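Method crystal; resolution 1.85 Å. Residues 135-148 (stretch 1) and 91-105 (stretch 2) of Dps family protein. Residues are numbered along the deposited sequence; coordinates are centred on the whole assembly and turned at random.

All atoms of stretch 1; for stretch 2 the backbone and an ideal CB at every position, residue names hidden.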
# COMPACT_ATOMS: atom_id res chain seq x y z
N SER B 135 -19.85 18.39 -7.62
CA SER B 135 -18.50 18.86 -7.33
C SER B 135 -18.34 20.36 -7.60
O SER B 135 -17.71 21.08 -6.82
CB SER B 135 -17.47 18.08 -8.14
OG SER B 135 -16.17 18.58 -7.90
N VAL B 136 -18.91 20.82 -8.70
CA VAL B 136 -18.84 22.24 -9.05
C VAL B 136 -19.43 23.10 -7.93
O VAL B 136 -18.82 24.09 -7.50
CB VAL B 136 -19.58 22.52 -10.38
CG1 VAL B 136 -19.81 24.02 -10.57
CG2 VAL B 136 -18.77 21.95 -11.55
N ASP B 137 -20.62 22.73 -7.46
CA ASP B 137 -21.27 23.50 -6.40
C ASP B 137 -20.48 23.45 -5.09
O ASP B 137 -20.40 24.45 -4.37
CB ASP B 137 -22.69 22.97 -6.15
CG ASP B 137 -23.64 23.32 -7.28
OD1 ASP B 137 -23.27 24.14 -8.15
OD2 ASP B 137 -24.77 22.78 -7.29
N LYS B 138 -19.91 22.29 -4.79
CA LYS B 138 -19.13 22.13 -3.56
C LYS B 138 -17.91 23.04 -3.61
O LYS B 138 -17.63 23.78 -2.66
CB LYS B 138 -18.70 20.67 -3.42
CG LYS B 138 -17.98 20.35 -2.13
CD LYS B 138 -17.70 18.85 -2.05
CE LYS B 138 -17.04 18.47 -0.73
NZ LYS B 138 -16.74 17.00 -0.66
N HIS B 139 -17.18 22.99 -4.72
CA HIS B 139 -16.00 23.84 -4.88
C HIS B 139 -16.38 25.31 -4.81
O HIS B 139 -15.67 26.12 -4.22
CB HIS B 139 -15.32 23.58 -6.22
CG HIS B 139 -14.61 22.26 -6.31
ND1 HIS B 139 -13.63 21.89 -5.42
CD2 HIS B 139 -14.73 21.25 -7.20
CE1 HIS B 139 -13.17 20.69 -5.76
NE2 HIS B 139 -13.82 20.28 -6.83
N ASN B 140 -17.51 25.65 -5.43
CA ASN B 140 -17.94 27.04 -5.44
C ASN B 140 -18.20 27.55 -4.03
O ASN B 140 -17.86 28.69 -3.70
CB ASN B 140 -19.18 27.22 -6.31
CG ASN B 140 -19.27 28.60 -6.92
OD1 ASN B 140 -18.37 29.42 -6.76
ND2 ASN B 140 -20.36 28.87 -7.63
N TRP B 141 -18.78 26.71 -3.18
CA TRP B 141 -19.02 27.12 -1.80
C TRP B 141 -17.67 27.42 -1.16
O TRP B 141 -17.51 28.42 -0.45
CB TRP B 141 -19.74 26.02 -1.01
CG TRP B 141 -19.37 26.00 0.45
CD1 TRP B 141 -19.50 27.03 1.34
CD2 TRP B 141 -18.72 24.94 1.15
NE1 TRP B 141 -18.96 26.68 2.56
CE2 TRP B 141 -18.47 25.40 2.47
CE3 TRP B 141 -18.32 23.64 0.80
CZ2 TRP B 141 -17.83 24.61 3.43
CZ3 TRP B 141 -17.69 22.86 1.76
CH2 TRP B 141 -17.45 23.34 3.06
N MET B 142 -16.68 26.57 -1.41
CA MET B 142 -15.35 26.79 -0.85
C MET B 142 -14.74 28.09 -1.37
O MET B 142 -14.16 28.86 -0.60
CB MET B 142 -14.43 25.60 -1.17
CG MET B 142 -14.92 24.29 -0.59
SD MET B 142 -13.77 22.94 -0.88
CE MET B 142 -14.57 21.62 0.05
N PHE B 143 -14.87 28.36 -2.67
CA PHE B 143 -14.33 29.59 -3.25
C PHE B 143 -14.97 30.80 -2.58
O PHE B 143 -14.28 31.74 -2.16
CB PHE B 143 -14.60 29.69 -4.76
CG PHE B 143 -13.97 28.60 -5.57
CD1 PHE B 143 -12.77 28.01 -5.19
CD2 PHE B 143 -14.58 28.17 -6.75
CE1 PHE B 143 -12.18 27.01 -5.97
CE2 PHE B 143 -14.00 27.17 -7.54
CZ PHE B 143 -12.80 26.59 -7.14
N LYS B 144 -16.29 30.78 -2.48
CA LYS B 144 -17.02 31.89 -1.86
C LYS B 144 -16.65 32.08 -0.40
O LYS B 144 -16.64 33.21 0.10
CB LYS B 144 -18.53 31.67 -1.99
CG LYS B 144 -19.03 31.71 -3.43
CD LYS B 144 -20.52 31.42 -3.49
CE LYS B 144 -21.04 31.45 -4.92
NZ LYS B 144 -22.51 31.19 -4.95
N SER B 145 -16.36 30.99 0.29
CA SER B 145 -15.97 31.08 1.70
C SER B 145 -14.59 31.71 1.79
O SER B 145 -14.34 32.57 2.64
CB SER B 145 -15.97 29.68 2.34
OG SER B 145 -17.28 29.16 2.41
N TYR B 146 -13.69 31.30 0.90
CA TYR B 146 -12.34 31.84 0.87
C TYR B 146 -12.40 33.35 0.62
O TYR B 146 -11.65 34.13 1.20
CB TYR B 146 -11.53 31.18 -0.24
CG TYR B 146 -10.17 31.81 -0.49
CD1 TYR B 146 -9.05 31.39 0.21
CD2 TYR B 146 -10.03 32.84 -1.43
CE1 TYR B 146 -7.80 31.99 -0.00
CE2 TYR B 146 -8.79 33.44 -1.65
CZ TYR B 146 -7.68 33.01 -0.93
OH TYR B 146 -6.46 33.60 -1.14
N LEU B 147 -13.33 33.75 -0.26
CA LEU B 147 -13.50 35.15 -0.64
C LEU B 147 -14.25 36.03 0.36
O LEU B 147 -14.22 37.26 0.26
CB LEU B 147 -14.20 35.23 -1.99
CG LEU B 147 -13.42 34.67 -3.19
CD1 LEU B 147 -14.34 34.57 -4.40
CD2 LEU B 147 -12.22 35.56 -3.48
N SER B 148 -14.93 35.41 1.32
CA SER B 148 -15.70 36.16 2.30
C SER B 148 -14.86 37.15 3.11
O SER B 148 -13.75 36.82 3.54
CB SER B 148 -16.41 35.20 3.25
OG SER B 148 -17.16 35.92 4.22
N UNK B 91 -4.57 38.77 -9.27
CA UNK B 91 -4.12 38.51 -7.91
C UNK B 91 -4.78 37.19 -7.52
O UNK B 91 -5.70 36.74 -8.21
CB UNK B 91 -4.48 39.65 -6.95
N UNK B 92 -4.34 36.58 -6.43
CA UNK B 92 -4.93 35.32 -5.99
C UNK B 92 -6.43 35.49 -5.79
O UNK B 92 -7.23 34.64 -6.19
CB UNK B 92 -4.27 34.83 -4.70
N UNK B 93 -6.82 36.60 -5.17
CA UNK B 93 -8.23 36.86 -4.93
C UNK B 93 -9.02 36.95 -6.24
O UNK B 93 -10.11 36.39 -6.35
CB UNK B 93 -8.39 38.15 -4.13
N UNK B 94 -8.46 37.63 -7.23
CA UNK B 94 -9.13 37.78 -8.52
C UNK B 94 -9.24 36.44 -9.23
O UNK B 94 -10.18 36.19 -9.97
CB UNK B 94 -8.38 38.78 -9.40
N UNK B 95 -8.26 35.56 -9.01
CA UNK B 95 -8.29 34.25 -9.64
C UNK B 95 -9.45 33.44 -9.06
O UNK B 95 -10.23 32.83 -9.79
CB UNK B 95 -6.96 33.52 -9.44
N UNK B 96 -9.56 33.45 -7.73
CA UNK B 96 -10.63 32.70 -7.07
C UNK B 96 -11.98 33.30 -7.43
O UNK B 96 -12.95 32.58 -7.63
CB UNK B 96 -10.44 32.69 -5.55
N UNK B 97 -12.04 34.63 -7.54
CA UNK B 97 -13.29 35.28 -7.91
C UNK B 97 -13.73 34.82 -9.30
O UNK B 97 -14.90 34.51 -9.52
CB UNK B 97 -13.14 36.80 -7.87
N UNK B 98 -12.80 34.78 -10.25
CA UNK B 98 -13.15 34.36 -11.60
C UNK B 98 -13.55 32.90 -11.66
O UNK B 98 -14.50 32.54 -12.36
CB UNK B 98 -11.98 34.61 -12.55
N UNK B 99 -12.84 32.04 -10.94
CA UNK B 99 -13.20 30.63 -10.94
C UNK B 99 -14.60 30.48 -10.35
O UNK B 99 -15.40 29.67 -10.82
CB UNK B 99 -12.18 29.80 -10.15
N UNK B 100 -14.90 31.27 -9.32
CA UNK B 100 -16.23 31.18 -8.71
C UNK B 100 -17.29 31.56 -9.74
O UNK B 100 -18.31 30.89 -9.85
CB UNK B 100 -16.33 32.08 -7.48
N UNK B 101 -17.04 32.63 -10.49
CA UNK B 101 -18.00 33.04 -11.51
C UNK B 101 -18.12 31.95 -12.57
O UNK B 101 -19.22 31.68 -13.06
CB UNK B 101 -17.58 34.37 -12.15
N UNK B 102 -17.00 31.34 -12.94
CA UNK B 102 -17.04 30.26 -13.93
C UNK B 102 -17.88 29.11 -13.41
O UNK B 102 -18.73 28.56 -14.13
CB UNK B 102 -15.63 29.78 -14.27
N UNK B 103 -17.65 28.72 -12.16
CA UNK B 103 -18.39 27.61 -11.57
C UNK B 103 -19.87 27.93 -11.44
O UNK B 103 -20.71 27.04 -11.59
CB UNK B 103 -17.81 27.26 -10.20
N UNK B 104 -20.20 29.19 -11.17
CA UNK B 104 -21.60 29.58 -11.08
C UNK B 104 -22.22 29.43 -12.47
O UNK B 104 -23.33 28.91 -12.61
CB UNK B 104 -21.75 31.01 -10.56
N UNK B 105 -21.50 29.88 -13.49
CA UNK B 105 -21.99 29.78 -14.86
C UNK B 105 -22.16 28.34 -15.31
O UNK B 105 -23.16 27.99 -15.95
CB UNK B 105 -21.04 30.51 -15.81

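The two helices run roughly antiparallel, at 147°, with axes 9.3 Å apart at closest approach.

Position 91 precedes the helix, and nothing of stretch 1 lies near its CB. A capping residue such as Ser, Thr, Asp or Asn would suit. It is Ser 91, whose OG accepts from the backbone N of position 94 at 3.1 Å.

At 92 the ideal CB lies sideways, 4.4 Å from Tyr 146 OH. Small or polar residues would fit. Ala 92 is deposited.

Position 93 also points sideways, with Leu 147 CD2 4.7 Å from its CB. A long chain could cover that leucine with its methylenes. Glu 93 does so: its CG is 3.8 Å from Leu 147 CD2.

Positions 94 and 95 find nothing of stretch 1 within reach, so many residues are possible. They are Gln 94, whose OE1 accepts from Ser 91 N at 2.9 Å, and Met 95, whose end leads away.

Position 96 points toward stretch 1, between Leu 147 and Tyr 146, with Phe 143 beyond. A medium apolar side chain is expected. Val 96 places CG1 3.7 Å from Leu 147 CG and CG2 3.9 Å from Tyr 146 CE2.

At 97 the CB points away, yet Leu 147 CD1 is 4.3 Å from it. A long, flexible chain suits. The CG of Glu 97 is 3.6 Å from Leu 147 CD2.

Position 98 points away and is unconstrained here; it is Glu 98.

Position 99 points toward the Phe 143 ring. An apolar residue fits. Leu 99 lays its CB over one face, 4.1 Å from Phe 143 CE2.

At 100 the helices are close. Asn 140 OD1 is 3.4 Å from the ideal CB. A small residue is favoured, preferably a donor. Ser 100 OG donates to Asn 140 OD1 at 2.7 Å.

Positions 101 and 102 have no neighbour in stretch 1. They are Gln 101 and Asp 102.

Position 103 points toward a hollow formed by Val 136, His 139, Asn 140 and Phe 143. A large apolar side chain could fill it. Phe 103 does, and the Phe 143 edge meets its face, with ring centroids 5.1 Å apart.

At 104 the ideal CB is 3.9 Å from Asn 140 ND2, a donor. A short acceptor suits. Thr 104 OG1 accepts from Asn 140 ND2 at 3.0 Å.

Position 105 points away from stretch 1, so polar residues suit. Asn 105 OD1 accepts from Gln 101 NE2 at 3.0 Å.

Stretch 2, residues 91-105: SAEQMVEELSQDFTN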
# COMPACT_ATOMS: atom_id res chain seq x y z
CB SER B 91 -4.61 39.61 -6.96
OG SER B 91 -6.02 39.56 -6.84
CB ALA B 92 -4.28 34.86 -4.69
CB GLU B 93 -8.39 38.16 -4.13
CG GLU B 93 -9.82 38.47 -3.73
CD GLU B 93 -10.36 39.72 -4.39
OE1 GLU B 93 -10.26 39.82 -5.63
OE2 GLU B 93 -10.87 40.60 -3.66
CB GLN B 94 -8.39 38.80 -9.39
CG GLN B 94 -8.37 40.19 -8.79
CD GLN B 94 -7.54 41.17 -9.59
OE1 GLN B 94 -6.45 40.84 -10.06
NE2 GLN B 94 -8.05 42.39 -9.74
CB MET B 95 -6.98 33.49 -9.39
CG MET B 95 -5.78 34.10 -10.07
SD MET B 95 -4.28 33.17 -9.69
CE MET B 95 -3.15 33.84 -10.92
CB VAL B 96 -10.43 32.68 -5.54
CG1 VAL B 96 -11.58 31.94 -4.87
CG2 VAL B 96 -9.11 32.00 -5.21
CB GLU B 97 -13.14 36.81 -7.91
CG GLU B 97 -12.88 37.41 -6.55
CD GLU B 97 -12.80 38.93 -6.59
OE1 GLU B 97 -12.09 39.46 -7.47
OE2 GLU B 97 -13.44 39.59 -5.74
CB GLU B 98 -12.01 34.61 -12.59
CG GLU B 98 -12.42 34.27 -14.02
CD GLU B 98 -11.55 34.94 -15.07
OE1 GLU B 98 -11.42 36.18 -15.04
OE2 GLU B 98 -11.00 34.22 -15.92
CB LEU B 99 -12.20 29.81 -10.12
CG LEU B 99 -10.82 29.63 -10.75
CD1 LEU B 99 -9.93 28.84 -9.81
CD2 LEU B 99 -10.95 28.91 -12.09
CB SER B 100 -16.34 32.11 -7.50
OG SER B 100 -17.64 32.02 -6.94
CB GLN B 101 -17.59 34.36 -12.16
CG GLN B 101 -18.65 34.91 -13.12
CD GLN B 101 -19.97 35.21 -12.42
OE1 GLN B 101 -20.03 36.02 -11.50
NE2 GLN B 101 -21.04 34.56 -12.87
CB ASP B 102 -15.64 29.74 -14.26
CG ASP B 102 -14.85 30.66 -15.17
OD1 ASP B 102 -15.48 31.40 -15.96
OD2 ASP B 102 -13.60 30.64 -15.10
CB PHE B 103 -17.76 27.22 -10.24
CG PHE B 103 -16.54 26.35 -10.39
CD1 PHE B 103 -15.55 26.67 -11.31
CD2 PHE B 103 -16.38 25.21 -9.61
CE1 PHE B 103 -14.42 25.87 -11.47
CE2 PHE B 103 -15.25 24.39 -9.76
CZ PHE B 103 -14.27 24.72 -10.69
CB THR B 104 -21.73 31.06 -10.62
OG1 THR B 104 -21.38 31.16 -9.23
CG2 THR B 104 -23.17 31.56 -10.82
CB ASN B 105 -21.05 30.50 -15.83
CG ASN B 105 -20.99 31.99 -15.60
OD1 ASN B 105 -21.89 32.58 -14.98
ND2 ASN B 105 -19.93 32.63 -16.10
O HOH W 1 -23.49 31.01 -7.44
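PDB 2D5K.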